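Local coordinates for protein ketosynthase (Streptomyces sp. MSC090213JE08, PDB 6KXD) that probably catalyses condensation of a fatty acyl-ACP with malonyl-ACP to a 3-oxoacyl-ACP, as the ketosynthase of a type II polyketide synthase, at residues S313-T327 / D370-A383. Residues are numbered along the deposited sequence; the frame is centred on the assembly and turned at random.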
loop_
_atom_site.group_PDB
_atom_site.type_symbol
_atom_site.label_atom_id
_atom_site.label_comp_id
_atom_site.label_asym_id
_atom_site.label_seq_id
_atom_site.Cartn_x
_atom_site.Cartn_y
_atom_site.Cartn_z
ATOM N N SER A 313 4.246 -21.427 12.787
ATOM C CA SER A 313 4.477 -22.839 12.792
ATOM C C SER A 313 3.140 -23.589 12.941
ATOM O O SER A 313 2.877 -24.535 12.231
ATOM C CB SER A 313 5.413 -23.203 13.914
ATOM O OG SER A 313 5.583 -24.590 13.916
ATOM N N ALA A 314 2.340 -23.136 13.900
ATOM C CA ALA A 314 1.060 -23.762 14.194
ATOM C C ALA A 314 0.179 -23.717 12.944
ATOM O O ALA A 314 -0.520 -24.655 12.663
ATOM C CB ALA A 314 0.403 -23.084 15.370
ATOM N N ALA A 315 0.228 -22.600 12.188
ATOM C CA ALA A 315 -0.627 -22.443 11.042
ATOM C C ALA A 315 -0.186 -23.388 9.937
ATOM O O ALA A 315 -1.013 -23.959 9.192
ATOM C CB ALA A 315 -0.596 -20.997 10.583
ATOM N N ILE A 316 1.139 -23.476 9.778
ATOM C CA ILE A 316 1.745 -24.334 8.790
ATOM C C ILE A 316 1.328 -25.794 9.086
ATOM O O ILE A 316 0.893 -26.512 8.192
ATOM C CB ILE A 316 3.277 -24.138 8.740
ATOM C CG1 ILE A 316 3.622 -22.797 8.078
ATOM C CG2 ILE A 316 3.948 -25.291 7.997
ATOM C CD1 ILE A 316 5.049 -22.334 8.292
ATOM N N VAL A 317 1.437 -26.187 10.348
ATOM C CA VAL A 317 1.107 -27.551 10.760
ATOM C C VAL A 317 -0.406 -27.780 10.594
ATOM O O VAL A 317 -0.825 -28.864 10.182
ATOM C CB VAL A 317 1.603 -27.829 12.193
ATOM C CG1 VAL A 317 1.069 -29.159 12.721
ATOM C CG2 VAL A 317 3.118 -27.787 12.290
ATOM N N ASP A 318 -1.236 -26.759 10.864
ATOM C CA ASP A 318 -2.664 -26.872 10.588
ATOM C C ASP A 318 -2.910 -27.235 9.130
ATOM O O ASP A 318 -3.755 -28.074 8.848
ATOM C CB ASP A 318 -3.451 -25.589 10.833
ATOM C CG ASP A 318 -3.759 -25.320 12.284
ATOM O OD1 ASP A 318 -3.524 -26.225 13.113
ATOM O OD2 ASP A 318 -4.227 -24.195 12.567
ATOM N N VAL A 319 -2.212 -26.568 8.203
ATOM C CA VAL A 319 -2.520 -26.701 6.839
ATOM C C VAL A 319 -1.925 -27.997 6.272
ATOM O O VAL A 319 -2.499 -28.610 5.390
ATOM C CB VAL A 319 -2.019 -25.484 6.038
ATOM C CG1 VAL A 319 -2.021 -25.773 4.554
ATOM C CG2 VAL A 319 -2.838 -24.244 6.380
ATOM N N TYR A 320 -0.725 -28.343 6.710
ATOM C CA TYR A 320 0.047 -29.378 6.052
ATOM C C TYR A 320 -0.067 -30.706 6.792
ATOM O O TYR A 320 0.430 -31.689 6.296
ATOM C CB TYR A 320 1.517 -28.973 5.939
ATOM C CG TYR A 320 1.758 -27.986 4.829
ATOM C CD1 TYR A 320 2.051 -28.426 3.548
ATOM C CD2 TYR A 320 1.637 -26.619 5.036
ATOM C CE1 TYR A 320 2.244 -27.537 2.507
ATOM C CE2 TYR A 320 1.840 -25.719 4.007
ATOM C CZ TYR A 320 2.139 -26.177 2.739
ATOM O OH TYR A 320 2.346 -25.324 1.698
ATOM N N GLY A 321 -0.706 -30.688 7.962
ATOM C CA GLY A 321 -0.564 -31.771 8.926
ATOM C C GLY A 321 0.820 -31.766 9.554
ATOM O O GLY A 321 1.623 -30.827 9.378
ATOM N N ASP A 322 1.128 -32.865 10.239
ATOM C CA ASP A 322 2.203 -32.917 11.202
ATOM C C ASP A 322 3.534 -33.263 10.510
ATOM O O ASP A 322 4.589 -33.226 11.164
ATOM C CB ASP A 322 1.762 -33.806 12.371
ATOM C CG ASP A 322 0.532 -33.243 13.085
ATOM O OD1 ASP A 322 0.477 -32.020 13.290
ATOM O OD2 ASP A 322 -0.369 -34.032 13.446
ATOM N N ALA A 323 3.502 -33.500 9.189
ATOM C CA ALA A 323 4.715 -33.532 8.327
ATOM C C ALA A 323 4.722 -32.371 7.323
ATOM O O ALA A 323 4.723 -32.578 6.106
ATOM C CB ALA A 323 4.807 -34.863 7.627
ATOM N N PRO A 324 4.819 -31.100 7.782
ATOM C CA PRO A 324 4.900 -29.969 6.861
ATOM C C PRO A 324 6.206 -29.957 6.071
ATOM O O PRO A 324 7.175 -30.613 6.440
ATOM C CB PRO A 324 4.824 -28.757 7.802
ATOM C CG PRO A 324 5.455 -29.264 9.084
ATOM C CD PRO A 324 4.950 -30.689 9.189
ATOM N N PRO A 325 6.313 -29.168 4.982
ATOM C CA PRO A 325 7.563 -29.094 4.234
ATOM C C PRO A 325 8.594 -28.354 5.089
ATOM O O PRO A 325 8.262 -27.759 6.143
ATOM C CB PRO A 325 7.191 -28.328 2.958
ATOM C CG PRO A 325 6.039 -27.452 3.405
ATOM C CD PRO A 325 5.283 -28.258 4.447
ATOM N N ARG A 326 9.846 -28.418 4.643
ATOM C CA ARG A 326 10.895 -27.642 5.241
ATOM C C ARG A 326 10.475 -26.172 5.228
ATOM O O ARG A 326 9.956 -25.705 4.234
ATOM C CB ARG A 326 12.206 -27.831 4.473
ATOM C CG ARG A 326 12.898 -29.143 4.816
ATOM C CD ARG A 326 13.999 -29.519 3.858
ATOM N NE ARG A 326 13.485 -29.958 2.575
ATOM C CZ ARG A 326 14.238 -30.519 1.635
ATOM N NH1 ARG A 326 15.510 -30.774 1.893
ATOM N NH2 ARG A 326 13.724 -30.816 0.451
ATOM N N THR A 327 10.721 -25.491 6.337
ATOM C CA THR A 327 10.240 -24.173 6.586
ATOM C C THR A 327 11.432 -23.344 7.070
ATOM O O THR A 327 11.912 -23.500 8.162
ATOM C CB THR A 327 9.061 -24.208 7.572
ATOM O OG1 THR A 327 8.003 -24.936 6.957
ATOM C CG2 THR A 327 8.609 -22.828 7.998
ATOM N N ASP A 370 7.976 -26.405 20.205
ATOM C CA ASP A 370 6.654 -25.977 19.686
ATOM C C ASP A 370 6.732 -25.528 18.217
ATOM O O ASP A 370 5.690 -25.324 17.599
ATOM C CB ASP A 370 6.039 -24.854 20.529
ATOM C CG ASP A 370 5.580 -25.315 21.890
ATOM O OD1 ASP A 370 5.214 -26.501 22.019
ATOM O OD2 ASP A 370 5.628 -24.501 22.815
ATOM N N CYS A 371 7.931 -25.417 17.637
ATOM C CA CYS A 371 8.034 -25.302 16.187
ATOM C C CYS A 371 8.608 -26.577 15.559
ATOM O O CYS A 371 9.737 -26.577 15.078
ATOM C CB CYS A 371 8.821 -24.052 15.808
ATOM S SG CYS A 371 8.279 -22.611 16.761
ATOM N N PRO A 372 7.828 -27.683 15.460
ATOM C CA PRO A 372 8.362 -28.973 15.023
ATOM C C PRO A 372 8.652 -28.979 13.519
ATOM O O PRO A 372 8.042 -29.696 12.776
ATOM C CB PRO A 372 7.219 -29.953 15.352
ATOM C CG PRO A 372 5.969 -29.100 15.184
ATOM C CD PRO A 372 6.380 -27.756 15.747
ATOM N N LEU A 373 9.547 -28.099 13.084
ATOM C CA LEU A 373 9.818 -27.947 11.670
ATOM C C LEU A 373 11.280 -28.249 11.383
ATOM O O LEU A 373 12.137 -27.953 12.204
ATOM C CB LEU A 373 9.583 -26.490 11.273
ATOM C CG LEU A 373 8.171 -25.977 11.520
ATOM C CD1 LEU A 373 8.183 -24.470 11.395
ATOM C CD2 LEU A 373 7.222 -26.658 10.537
ATOM N N ASP A 374 11.527 -28.728 10.166
ATOM C CA ASP A 374 12.873 -28.713 9.645
ATOM C C ASP A 374 13.114 -27.324 9.051
ATOM O O ASP A 374 12.601 -27.027 7.947
ATOM C CB ASP A 374 13.087 -29.821 8.619
ATOM C CG ASP A 374 14.475 -29.772 7.989
ATOM O OD1 ASP A 374 15.313 -28.950 8.455
ATOM O OD2 ASP A 374 14.707 -30.542 7.043
ATOM N N VAL A 375 13.904 -26.513 9.760
ATOM C CA VAL A 375 14.163 -25.139 9.382
ATOM C C VAL A 375 15.408 -25.028 8.483
ATOM O O VAL A 375 15.926 -23.937 8.269
ATOM C CB VAL A 375 14.271 -24.259 10.634
ATOM C CG1 VAL A 375 12.988 -24.347 11.448
ATOM C CG2 VAL A 375 15.486 -24.603 11.494
ATOM N N VAL A 376 15.891 -26.159 7.966
ATOM C CA VAL A 376 17.135 -26.180 7.186
ATOM C C VAL A 376 18.164 -25.348 7.938
ATOM O O VAL A 376 18.610 -24.305 7.477
ATOM C CB VAL A 376 16.866 -25.675 5.756
ATOM C CG1 VAL A 376 18.120 -25.674 4.893
ATOM C CG2 VAL A 376 15.757 -26.479 5.096
ATOM N N PRO A 377 18.571 -25.757 9.160
ATOM C CA PRO A 377 19.387 -24.906 10.016
ATOM C C PRO A 377 20.765 -24.636 9.401
ATOM O O PRO A 377 21.352 -25.557 8.842
ATOM C CB PRO A 377 19.553 -25.692 11.334
ATOM C CG PRO A 377 19.219 -27.143 10.985
ATOM C CD PRO A 377 18.364 -27.102 9.731
ATOM N N ASN A 378 21.170 -23.359 9.441
ATOM C CA ASN A 378 22.536 -22.837 9.303
ATOM C C ASN A 378 23.170 -23.048 7.919
ATOM O O ASN A 378 24.029 -22.270 7.556
ATOM C CB ASN A 378 23.424 -23.401 10.402
ATOM C CG ASN A 378 22.874 -23.032 11.754
ATOM O OD1 ASN A 378 22.527 -21.876 11.981
ATOM N ND2 ASN A 378 22.745 -24.017 12.633
ATOM N N ARG A 379 22.826 -24.094 7.180
ATOM C CA ARG A 379 23.462 -24.305 5.878
ATOM C C ARG A 379 22.412 -24.578 4.812
ATOM O O ARG A 379 21.500 -25.369 5.000
ATOM C CB ARG A 379 24.466 -25.472 5.858
ATOM C CG ARG A 379 24.363 -26.442 7.024
ATOM C CD ARG A 379 25.387 -27.564 6.941
ATOM N NE ARG A 379 25.666 -28.244 8.208
ATOM C CZ ARG A 379 26.276 -27.715 9.281
ATOM N NH1 ARG A 379 26.136 -26.433 9.603
ATOM N NH2 ARG A 379 27.019 -28.498 10.047
ATOM N N ALA A 380 22.610 -23.947 3.654
ATOM C CA ALA A 380 21.810 -24.217 2.490
ATOM C C ALA A 380 21.952 -25.691 2.140
ATOM O O ALA A 380 22.997 -26.266 2.351
ATOM C CB ALA A 380 22.229 -23.358 1.323
ATOM N N VAL A 381 20.880 -26.268 1.606
ATOM C CA VAL A 381 20.932 -27.619 1.100
ATOM C C VAL A 381 20.537 -27.565 -0.373
ATOM O O VAL A 381 19.942 -26.599 -0.804
ATOM C CB VAL A 381 20.048 -28.577 1.925
ATOM C CG1 VAL A 381 20.621 -28.788 3.321
ATOM C CG2 VAL A 381 18.606 -28.102 2.006
ATOM N N GLU A 382 20.977 -28.566 -1.138
ATOM C CA GLU A 382 20.523 -28.795 -2.475
ATOM C C GLU A 382 19.167 -29.481 -2.410
ATOM O O GLU A 382 18.935 -30.261 -1.488
ATOM C CB GLU A 382 21.438 -29.795 -3.200
ATOM C CG GLU A 382 22.723 -29.208 -3.696
ATOM C CD GLU A 382 23.614 -30.156 -4.488
ATOM O OE1 GLU A 382 24.606 -29.671 -5.035
ATOM O OE2 GLU A 382 23.310 -31.370 -4.565
ATOM N N ALA A 383 18.311 -29.240 -3.406
ATOM C CA ALA A 383 17.061 -29.965 -3.528
ATOM C C ALA A 383 16.490 -29.738 -4.921
ATOM O O ALA A 383 16.874 -28.791 -5.591
ATOM C CB ALA A 383 16.080 -29.525 -2.465
#
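Leu373 fills the angle between helix 306-320 and strand 326-328 in the C-terminal half of this thiolase-fold ketosynthase, a worked example of a loop sealing the edge of a layered alpha/beta domain. Its two methyls divide the task: Leu373 CD2 presses on Pro324 CG at 3.5 Å, tighter than usual for carbons, the two side chains crossing at about a right angle, while Leu373 CD1 lies 3.8 Å from Thr327 CG2. Ser313 OG, swung anti to its own backbone nitrogen (chi1 178°), is buried 3.6 Å from Leu373 CD1 and finds no hydrogen-bonding partner. Beyond this dense apolar wedge, one backbone hydrogen bond, Thr327 N to Asp374 O (2.9 Å), ties the loop to the strand.

The outer side is looser. Arg326 runs alongside Asp374, Arg326 CG 3.2 Å from Asp374 OD2, yet the charged groups form no salt bridge. The bend at chi3 (-73°) helps carry the guanidinium toward Val381 and Ala383, beside strand 357-358. Truncating Arg326 to an alanine is likely to open a gap beside Val376 CG2, where CD now packs, and to deprive the Asp374 carboxylate of a nearby opposite charge. Asp374 OD1 already accepts Val376 N from above the carboxylate plane at 2.9 Å, forming an Asx turn.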